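Local coordinates for uncharacterized protein BF1032 (Bacteroides fragilis, PDB 3NRH) that is of unknown function but belongs to the DUF5063 family and forms a predominantly alpha-helical subunit, with two copies in its assembly, at residues N111-I123 with W153-V167. Numbering follows the deposited sequence.
Sequences NISEDLADIYQDI and WGQKLVNTMRALHDV
Asp115 and Asp118 meet Lys156 along the polar flank of an antiparallel helix pair, helix 112-131 against helix 135-169, within the helical bundle of this DUF5063 protein. The axes of the two segments come within 9.3 Å, with 146° between their N-to-C directions. Direct polar contact is slight: Lys156 NZ gives Asp118 OD2 a weak hydrogen bond of 3.4 Å within a salt bridge. Water does more. One molecule donates to both Asp115 OD1 and Asp118 OD2 and accepts from Lys156 NZ; a second donates to Asp115 OD1 and accepts from Asn159 ND2, giving that carboxylate oxygen two water donors. The other oxygens are held by tyrosines, Asp115 OD2 by Tyr93 and Asp118 OD1 by Tyr76. Asn159 OD1 accepts from Gln155 NE2 and Arg162 NH2, which arrive from opposite faces of its amide. Thr160 turns its hydroxyl back on its own helix: with OG1 beside the backbone N (chi1 -58°), it donates to Lys156 O at 2.7 Å, and CG2 is left to meet Ile112 CG2 at 3.6 Å, with Leu116 CD2 also in contact. Ile112 is a knob in the hole formed by Thr160, Ala163, Leu164 and Val167, its CD1 lying 3.7 Å from Leu164 CD2. Ile119 reaches across with CD1 against the Leu157 backbone, while its CG2 comes within 3.4 Å of Trp153 CD1. Trp153 NE1 is buried without a polar partner, and over one face of the indole Ile123 CD1 makes a CH-pi contact 3.5 Å from the six-membered-ring centroid.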
ATOM      1  N   ASN A 111     -10.766   7.070 -13.343  1.00 22.21           N
ATOM      2  CA  ASN A 111      -9.533   7.178 -14.107  1.00 16.90           C
ATOM      3  C   ASN A 111      -8.358   7.320 -13.152  1.00 16.18           C
ATOM      4  O   ASN A 111      -8.371   8.161 -12.254  1.00 16.35           O
ATOM      5  CB  ASN A 111      -9.584   8.389 -15.042  1.00 21.78           C
ATOM      6  CG  ASN A 111     -10.546   8.194 -16.196  1.00 27.01           C
ATOM      7  OD1 ASN A 111     -10.340   7.334 -17.052  1.00 30.75           O
ATOM      8  ND2 ASN A 111     -11.606   8.987 -16.219  1.00 33.07           N
ATOM      9  N   ILE A 112      -7.349   6.481 -13.345  1.00 14.91           N
ATOM     10  CA  ILE A 112      -6.157   6.530 -12.507  1.00 17.22           C
ATOM     11  C   ILE A 112      -5.530   7.925 -12.580  1.00 12.41           C
ATOM     12  O   ILE A 112      -5.115   8.485 -11.567  1.00 12.73           O
ATOM     13  CB  ILE A 112      -5.117   5.488 -12.968  1.00 12.36           C
ATOM     14  CG1 ILE A 112      -5.688   4.073 -12.808  1.00 17.04           C
ATOM     15  CG2 ILE A 112      -3.830   5.646 -12.167  1.00 12.50           C
ATOM     16  CD1 ILE A 112      -4.807   2.974 -13.409  1.00 15.46           C
ATOM     17  N   SER A 113      -5.475   8.492 -13.781  1.00 10.78           N
ATOM     18  CA  SER A 113      -4.882   9.813 -13.958  1.00 15.30           C
ATOM     19  C   SER A 113      -5.531  10.877 -13.073  1.00 15.19           C
ATOM     20  O   SER A 113      -4.839  11.726 -12.514  1.00 13.70           O
ATOM     21  CB  SER A 113      -4.964  10.233 -15.429  1.00 16.37           C
ATOM     22  OG  SER A 113      -6.307  10.265 -15.871  1.00 15.49           O
ATOM     23  N   GLU A 114      -6.855  10.829 -12.934  1.00 12.91           N
ATOM     24  CA  GLU A 114      -7.552  11.805 -12.111  1.00 15.22           C
ATOM     25  C   GLU A 114      -7.254  11.572 -10.638  1.00 14.51           C
ATOM     26  O   GLU A 114      -7.053  12.526  -9.889  1.00 14.70           O
ATOM     27  CB  GLU A 114      -9.062  11.743 -12.355  1.00 16.50           C
ATOM     28  CG  GLU A 114      -9.803  12.946 -11.801  1.00 24.61           C
ATOM     29  CD  GLU A 114     -11.288  12.911 -12.100  1.00 38.84           C
ATOM     30  OE1 GLU A 114     -11.656  12.588 -13.249  1.00 36.85           O
ATOM     31  OE2 GLU A 114     -12.085  13.219 -11.189  1.00 33.80           O
ATOM     32  N   ASP A 115      -7.231  10.306 -10.222  1.00 13.63           N
ATOM     33  CA  ASP A 115      -6.923   9.970  -8.833  1.00 15.59           C
ATOM     34  C   ASP A 115      -5.533  10.487  -8.470  1.00 11.22           C
ATOM     35  O   ASP A 115      -5.347  11.125  -7.428  1.00 11.02           O
ATOM     36  CB  ASP A 115      -6.931   8.452  -8.606  1.00 19.08           C
ATOM     37  CG  ASP A 115      -8.325   7.856  -8.628  1.00 36.60           C
ATOM     38  OD1 ASP A 115      -9.206   8.363  -7.905  1.00 34.89           O
ATOM     39  OD2 ASP A 115      -8.532   6.863  -9.360  1.00 44.27           O
ATOM     40  N   LEU A 116      -4.555  10.193  -9.323  1.00  8.23           N
ATOM     41  CA  LEU A 116      -3.187  10.625  -9.067  1.00 10.03           C
ATOM     42  C   LEU A 116      -3.065  12.143  -9.027  1.00 12.18           C
ATOM     43  O   LEU A 116      -2.387  12.687  -8.157  1.00 11.11           O
ATOM     44  CB  LEU A 116      -2.233  10.042 -10.115  1.00  7.05           C
ATOM     45  CG  LEU A 116      -2.077   8.520 -10.057  1.00  9.85           C
ATOM     46  CD1 LEU A 116      -1.199   8.041 -11.214  1.00 13.36           C
ATOM     47  CD2 LEU A 116      -1.468   8.118  -8.719  1.00 14.48           C
ATOM     48  N   ALA A 117      -3.725  12.830  -9.957  1.00  9.96           N
ATOM     49  CA  ALA A 117      -3.671  14.287  -9.979  1.00 10.64           C
ATOM     50  C   ALA A 117      -4.320  14.850  -8.711  1.00 11.42           C
ATOM     51  O   ALA A 117      -3.845  15.840  -8.152  1.00 12.16           O
ATOM     52  CB  ALA A 117      -4.372  14.824 -11.232  1.00 12.21           C
ATOM     53  N   ASP A 118      -5.396  14.213  -8.251  1.00 12.98           N
ATOM     54  CA  ASP A 118      -6.072  14.660  -7.033  1.00 15.93           C
ATOM     55  C   ASP A 118      -5.159  14.512  -5.817  1.00 13.24           C
ATOM     56  O   ASP A 118      -5.068  15.417  -4.990  1.00 11.76           O
ATOM     57  CB  ASP A 118      -7.361  13.864  -6.788  1.00 13.82           C
ATOM     58  CG  ASP A 118      -8.493  14.284  -7.705  1.00 23.08           C
ATOM     59  OD1 ASP A 118      -8.359  15.313  -8.400  1.00 18.44           O
ATOM     60  OD2 ASP A 118      -9.529  13.584  -7.722  1.00 21.79           O
ATOM     61  N   ILE A 119      -4.491  13.365  -5.703  1.00 10.87           N
ATOM     62  CA  ILE A 119      -3.585  13.126  -4.577  1.00 10.63           C
ATOM     63  C   ILE A 119      -2.452  14.150  -4.658  1.00 11.38           C
ATOM     64  O   ILE A 119      -2.069  14.755  -3.654  1.00 11.49           O
ATOM     65  CB  ILE A 119      -3.011  11.691  -4.635  1.00 13.78           C
ATOM     66  CG1 ILE A 119      -4.155  10.678  -4.494  1.00 11.00           C
ATOM     67  CG2 ILE A 119      -1.968  11.486  -3.542  1.00  8.58           C
ATOM     68  CD1 ILE A 119      -3.730   9.242  -4.762  1.00  9.76           C
ATOM     69  N   TYR A 120      -1.941  14.349  -5.868  1.00 12.48           N
ATOM     70  CA  TYR A 120      -0.865  15.305  -6.124  1.00 10.68           C
ATOM     71  C   TYR A 120      -1.240  16.702  -5.625  1.00  9.90           C
ATOM     72  O   TYR A 120      -0.413  17.403  -5.043  1.00 12.93           O
ATOM     73  CB  TYR A 120      -0.567  15.348  -7.630  1.00  8.30           C
ATOM     74  CG  TYR A 120       0.459  16.381  -8.053  1.00  8.31           C
ATOM     75  CD1 TYR A 120       1.826  16.089  -8.036  1.00 10.75           C
ATOM     76  CD2 TYR A 120       0.060  17.643  -8.486  1.00  9.94           C
ATOM     77  CE1 TYR A 120       2.772  17.040  -8.442  1.00  9.41           C
ATOM     78  CE2 TYR A 120       0.993  18.598  -8.893  1.00 16.08           C
ATOM     79  CZ  TYR A 120       2.346  18.292  -8.868  1.00 12.55           C
ATOM     80  OH  TYR A 120       3.266  19.246  -9.255  1.00 13.31           O
ATOM     81  N   GLN A 121      -2.485  17.116  -5.852  1.00 10.53           N
ATOM     82  CA  GLN A 121      -2.904  18.435  -5.403  1.00 15.65           C
ATOM     83  C   GLN A 121      -2.662  18.606  -3.908  1.00 12.94           C
ATOM     84  O   GLN A 121      -2.136  19.627  -3.472  1.00 13.32           O
ATOM     85  CB  GLN A 121      -4.381  18.673  -5.719  1.00 17.81           C
ATOM     86  CG  GLN A 121      -4.824  20.116  -5.511  1.00 24.48           C
ATOM     87  CD  GLN A 121      -6.277  20.335  -5.881  1.00 35.09           C
ATOM     88  OE1 GLN A 121      -6.741  19.858  -6.916  1.00 32.18           O
ATOM     89  NE2 GLN A 121      -7.000  21.069  -5.042  1.00 44.38           N
ATOM     90  N   ASP A 122      -3.047  17.617  -3.112  1.00 15.18           N
ATOM     91  CA  ASP A 122      -2.835  17.730  -1.671  1.00 13.72           C
ATOM     92  C   ASP A 122      -1.370  17.610  -1.269  1.00 10.39           C
ATOM     93  O   ASP A 122      -0.885  18.383  -0.446  1.00 13.61           O
ATOM     94  CB  ASP A 122      -3.656  16.687  -0.916  1.00 16.75           C
ATOM     95  CG  ASP A 122      -4.950  17.261  -0.359  1.00 26.30           C
ATOM     96  OD1 ASP A 122      -4.886  18.239   0.423  1.00 29.26           O
ATOM     97  OD2 ASP A 122      -6.027  16.737  -0.700  1.00 22.06           O
ATOM     98  N   ILE A 123      -0.659  16.655  -1.855  1.00 10.51           N
ATOM     99  CA  ILE A 123       0.749  16.461  -1.502  1.00  9.66           C
ATOM    100  C   ILE A 123       1.639  17.621  -1.956  1.00 10.38           C
ATOM    101  O   ILE A 123       2.464  18.114  -1.186  1.00  8.98           O
ATOM    102  CB  ILE A 123       1.297  15.147  -2.099  1.00  9.53           C
ATOM    103  CG1 ILE A 123       0.392  13.976  -1.697  1.00 12.27           C
ATOM    104  CG2 ILE A 123       2.726  14.897  -1.595  1.00 11.35           C
ATOM    105  CD1 ILE A 123       0.255  13.791  -0.197  1.00 16.35           C
ATOM    106  N   TRP A 153      -7.807  11.918   0.214  1.00 11.66           N
ATOM    107  CA  TRP A 153      -6.630  11.426  -0.504  1.00 14.32           C
ATOM    108  C   TRP A 153      -6.234   9.983  -0.187  1.00  9.33           C
ATOM    109  O   TRP A 153      -5.844   9.237  -1.087  1.00 10.18           O
ATOM    110  CB  TRP A 153      -5.439  12.394  -0.304  1.00 14.22           C
ATOM    111  CG  TRP A 153      -4.103  11.735  -0.014  1.00 26.16           C
ATOM    112  CD1 TRP A 153      -3.556  10.653  -0.654  1.00 35.12           C
ATOM    113  CD2 TRP A 153      -3.176  12.094   1.010  1.00 22.42           C
ATOM    114  NE1 TRP A 153      -2.359  10.315  -0.082  1.00 25.86           N
ATOM    115  CE2 TRP A 153      -2.098  11.183   0.940  1.00 28.50           C
ATOM    116  CE3 TRP A 153      -3.148  13.098   1.984  1.00 18.01           C
ATOM    117  CZ2 TRP A 153      -1.011  11.245   1.805  1.00 18.19           C
ATOM    118  CZ3 TRP A 153      -2.068  13.156   2.841  1.00 29.07           C
ATOM    119  CH2 TRP A 153      -1.017  12.236   2.746  1.00 21.49           C
ATOM    120  N   GLY A 154      -6.324   9.596   1.081  1.00 12.59           N
ATOM    121  CA  GLY A 154      -5.974   8.238   1.460  1.00 11.05           C
ATOM    122  C   GLY A 154      -6.765   7.186   0.698  1.00 10.22           C
ATOM    123  O   GLY A 154      -6.201   6.188   0.243  1.00  8.57           O
ATOM    124  N   GLN A 155      -8.070   7.399   0.555  1.00  9.60           N
ATOM    125  CA  GLN A 155      -8.911   6.441  -0.156  1.00 14.87           C
ATOM    126  C   GLN A 155      -8.561   6.425  -1.643  1.00 10.67           C
ATOM    127  O   GLN A 155      -8.531   5.367  -2.266  1.00  9.98           O
ATOM    128  CB  GLN A 155     -10.392   6.777   0.030  1.00 13.11           C
ATOM    129  CG  GLN A 155     -11.346   5.687  -0.468  1.00 21.17           C
ATOM    130  CD  GLN A 155     -11.279   4.420   0.370  1.00 29.15           C
ATOM    131  OE1 GLN A 155     -11.470   4.457   1.588  1.00 35.76           O
ATOM    132  NE2 GLN A 155     -11.013   3.288  -0.281  1.00 30.67           N
ATOM    133  N   LYS A 156      -8.292   7.595  -2.211  1.00  9.24           N
ATOM    134  CA  LYS A 156      -7.932   7.670  -3.622  1.00 13.79           C
ATOM    135  C   LYS A 156      -6.632   6.909  -3.870  1.00 12.46           C
ATOM    136  O   LYS A 156      -6.473   6.262  -4.903  1.00  9.05           O
ATOM    137  CB  LYS A 156      -7.777   9.126  -4.060  1.00 11.68           C
ATOM    138  CG  LYS A 156      -9.088   9.896  -4.095  1.00 19.57           C
ATOM    139  CD  LYS A 156      -8.870  11.341  -4.503  1.00 22.13           C
ATOM    140  CE  LYS A 156     -10.181  12.122  -4.527  1.00 30.50           C
ATOM    141  NZ  LYS A 156     -11.156  11.562  -5.499  1.00 35.95           N
ATOM    142  N   LEU A 157      -5.714   6.977  -2.910  1.00  9.31           N
ATOM    143  CA  LEU A 157      -4.435   6.292  -3.023  1.00 10.17           C
ATOM    144  C   LEU A 157      -4.630   4.772  -3.065  1.00  9.09           C
ATOM    145  O   LEU A 157      -4.095   4.097  -3.945  1.00  8.24           O
ATOM    146  CB  LEU A 157      -3.519   6.687  -1.844  1.00  5.46           C
ATOM    147  CG  LEU A 157      -2.082   6.141  -1.861  1.00 11.50           C
ATOM    148  CD1 LEU A 157      -1.214   6.942  -0.908  1.00 10.91           C
ATOM    149  CD2 LEU A 157      -2.068   4.668  -1.470  1.00 12.61           C
ATOM    150  N   VAL A 158      -5.399   4.226  -2.124  1.00 13.20           N
ATOM    151  CA  VAL A 158      -5.616   2.782  -2.112  1.00 10.39           C
ATOM    152  C   VAL A 158      -6.402   2.307  -3.339  1.00 11.81           C
ATOM    153  O   VAL A 158      -6.135   1.226  -3.872  1.00 10.19           O
ATOM    154  CB  VAL A 158      -6.323   2.320  -0.817  1.00 13.65           C
ATOM    155  CG1 VAL A 158      -5.400   2.539   0.375  1.00 15.31           C
ATOM    156  CG2 VAL A 158      -7.617   3.073  -0.622  1.00 24.63           C
ATOM    157  N   ASN A 159      -7.359   3.112  -3.794  1.00  7.33           N
ATOM    158  CA  ASN A 159      -8.143   2.753  -4.978  1.00 13.24           C
ATOM    159  C   ASN A 159      -7.224   2.703  -6.193  1.00 16.91           C
ATOM    160  O   ASN A 159      -7.321   1.800  -7.026  1.00 13.17           O
ATOM    161  CB  ASN A 159      -9.255   3.773  -5.246  1.00 11.93           C
ATOM    162  CG  ASN A 159     -10.361   3.730  -4.210  1.00 16.44           C
ATOM    163  OD1 ASN A 159     -10.516   2.749  -3.485  1.00 19.21           O
ATOM    164  ND2 ASN A 159     -11.153   4.795  -4.150  1.00 15.18           N
ATOM    165  N   THR A 160      -6.324   3.676  -6.286  1.00 14.06           N
ATOM    166  CA  THR A 160      -5.389   3.747  -7.403  1.00 18.14           C
ATOM    167  C   THR A 160      -4.406   2.586  -7.366  1.00 16.15           C
ATOM    168  O   THR A 160      -4.029   2.048  -8.406  1.00 14.14           O
ATOM    169  CB  THR A 160      -4.603   5.073  -7.387  1.00 21.09           C
ATOM    170  OG1 THR A 160      -5.525   6.167  -7.448  1.00 35.32           O
ATOM    171  CG2 THR A 160      -3.662   5.151  -8.579  1.00 30.30           C
HETATM  172  N   MSE A 161      -3.982   2.206  -6.165  1.00 12.01           N
HETATM  173  CA  MSE A 161      -3.061   1.089  -6.012  1.00 14.39           C
HETATM  174  C   MSE A 161      -3.701  -0.184  -6.546  1.00 10.58           C
HETATM  175  O   MSE A 161      -3.046  -0.992  -7.210  1.00 10.61           O
HETATM  176  CB  MSE A 161      -2.708   0.878  -4.544  1.00 15.29           C
HETATM  177  CG  MSE A 161      -1.452   1.573  -4.099  1.00 24.34           C
HETATM  178 SE   MSE A 161      -1.021   1.033  -2.299  1.00 32.69          SE
HETATM  179  CE  MSE A 161      -0.199  -0.656  -2.697  1.00 21.16           C
ATOM    180  N   ARG A 162      -4.985  -0.361  -6.245  1.00 11.24           N
ATOM    181  CA  ARG A 162      -5.713  -1.543  -6.695  1.00 13.43           C
ATOM    182  C   ARG A 162      -5.790  -1.533  -8.214  1.00 13.51           C
ATOM    183  O   ARG A 162      -5.536  -2.546  -8.870  1.00 14.02           O
ATOM    184  CB  ARG A 162      -7.135  -1.562  -6.128  1.00 17.35           C
ATOM    185  CG  ARG A 162      -7.856  -2.885  -6.385  1.00 33.52           C
ATOM    186  CD  ARG A 162      -9.369  -2.735  -6.542  1.00 45.77           C
ATOM    187  NE  ARG A 162      -9.988  -1.939  -5.485  1.00 46.46           N
ATOM    188  CZ  ARG A 162     -10.189  -0.626  -5.560  1.00 56.53           C
ATOM    189  NH1 ARG A 162      -9.822   0.049  -6.646  1.00 44.26           N
ATOM    190  NH2 ARG A 162     -10.759   0.014  -4.549  1.00 46.52           N
ATOM    191  N   ALA A 163      -6.148  -0.383  -8.770  1.00 13.89           N
ATOM    192  CA  ALA A 163      -6.256  -0.244 -10.215  1.00 13.77           C
ATOM    193  C   ALA A 163      -4.918  -0.542 -10.886  1.00 14.75           C
ATOM    194  O   ALA A 163      -4.851  -1.352 -11.812  1.00 15.29           O
ATOM    195  CB  ALA A 163      -6.721   1.160 -10.572  1.00 12.45           C
ATOM    196  N   LEU A 164      -3.856   0.107 -10.414  1.00 11.95           N
ATOM    197  CA  LEU A 164      -2.515  -0.095 -10.969  1.00 10.69           C
ATOM    198  C   LEU A 164      -2.020  -1.522 -10.790  1.00  9.72           C
ATOM    199  O   LEU A 164      -1.310  -2.047 -11.650  1.00 10.88           O
ATOM    200  CB  LEU A 164      -1.521   0.882 -10.330  1.00 10.80           C
ATOM    201  CG  LEU A 164      -1.689   2.346 -10.758  1.00 14.04           C
ATOM    202  CD1 LEU A 164      -0.787   3.237  -9.929  1.00 15.69           C
ATOM    203  CD2 LEU A 164      -1.364   2.481 -12.238  1.00 17.24           C
ATOM    204  N   HIS A 165      -2.379  -2.156  -9.676  1.00 11.25           N
ATOM    205  CA  HIS A 165      -1.961  -3.535  -9.446  1.00 14.11           C
ATOM    206  C   HIS A 165      -2.561  -4.384 -10.568  1.00 11.37           C
ATOM    207  O   HIS A 165      -1.874  -5.214 -11.158  1.00 11.61           O
ATOM    208  CB  HIS A 165      -2.463  -4.049  -8.091  1.00 14.86           C
ATOM    209  CG  HIS A 165      -1.980  -5.429  -7.748  1.00 14.89           C
ATOM    210  ND1 HIS A 165      -0.750  -5.667  -7.169  1.00 11.53           N
ATOM    211  CD2 HIS A 165      -2.560  -6.643  -7.905  1.00 14.24           C
ATOM    212  CE1 HIS A 165      -0.597  -6.967  -6.981  1.00 13.88           C
ATOM    213  NE2 HIS A 165      -1.681  -7.582  -7.419  1.00 12.62           N
ATOM    214  N   ASP A 166      -3.839  -4.155 -10.869  1.00 13.09           N
ATOM    215  CA  ASP A 166      -4.519  -4.903 -11.925  1.00 15.98           C
ATOM    216  C   ASP A 166      -3.905  -4.629 -13.298  1.00 17.76           C
ATOM    217  O   ASP A 166      -3.835  -5.520 -14.140  1.00 14.50           O
ATOM    218  CB  ASP A 166      -6.012  -4.562 -11.968  1.00 21.79           C
ATOM    219  CG  ASP A 166      -6.724  -4.892 -10.675  1.00 35.48           C
ATOM    220  OD1 ASP A 166      -6.489  -5.988 -10.127  1.00 32.80           O
ATOM    221  OD2 ASP A 166      -7.528  -4.056 -10.210  1.00 42.83           O
ATOM    222  N   VAL A 167      -3.475  -3.392 -13.531  1.00 15.81           N
ATOM    223  CA  VAL A 167      -2.858  -3.057 -14.809  1.00 15.38           C
ATOM    224  C   VAL A 167      -1.599  -3.898 -15.018  1.00 17.00           C
ATOM    225  O   VAL A 167      -1.355  -4.410 -16.108  1.00 18.35           O
ATOM    226  CB  VAL A 167      -2.482  -1.562 -14.875  1.00 13.83           C
ATOM    227  CG1 VAL A 167      -1.557  -1.303 -16.063  1.00 16.73           C
ATOM    228  CG2 VAL A 167      -3.745  -0.719 -14.987  1.00 13.47           C
TER
HETATM  229  O   HOH W   1     -10.784   6.782  -6.416  1.00 27.45           O
HETATM  230  O   HOH W   2     -10.520  10.791  -8.087  1.00 39.69           O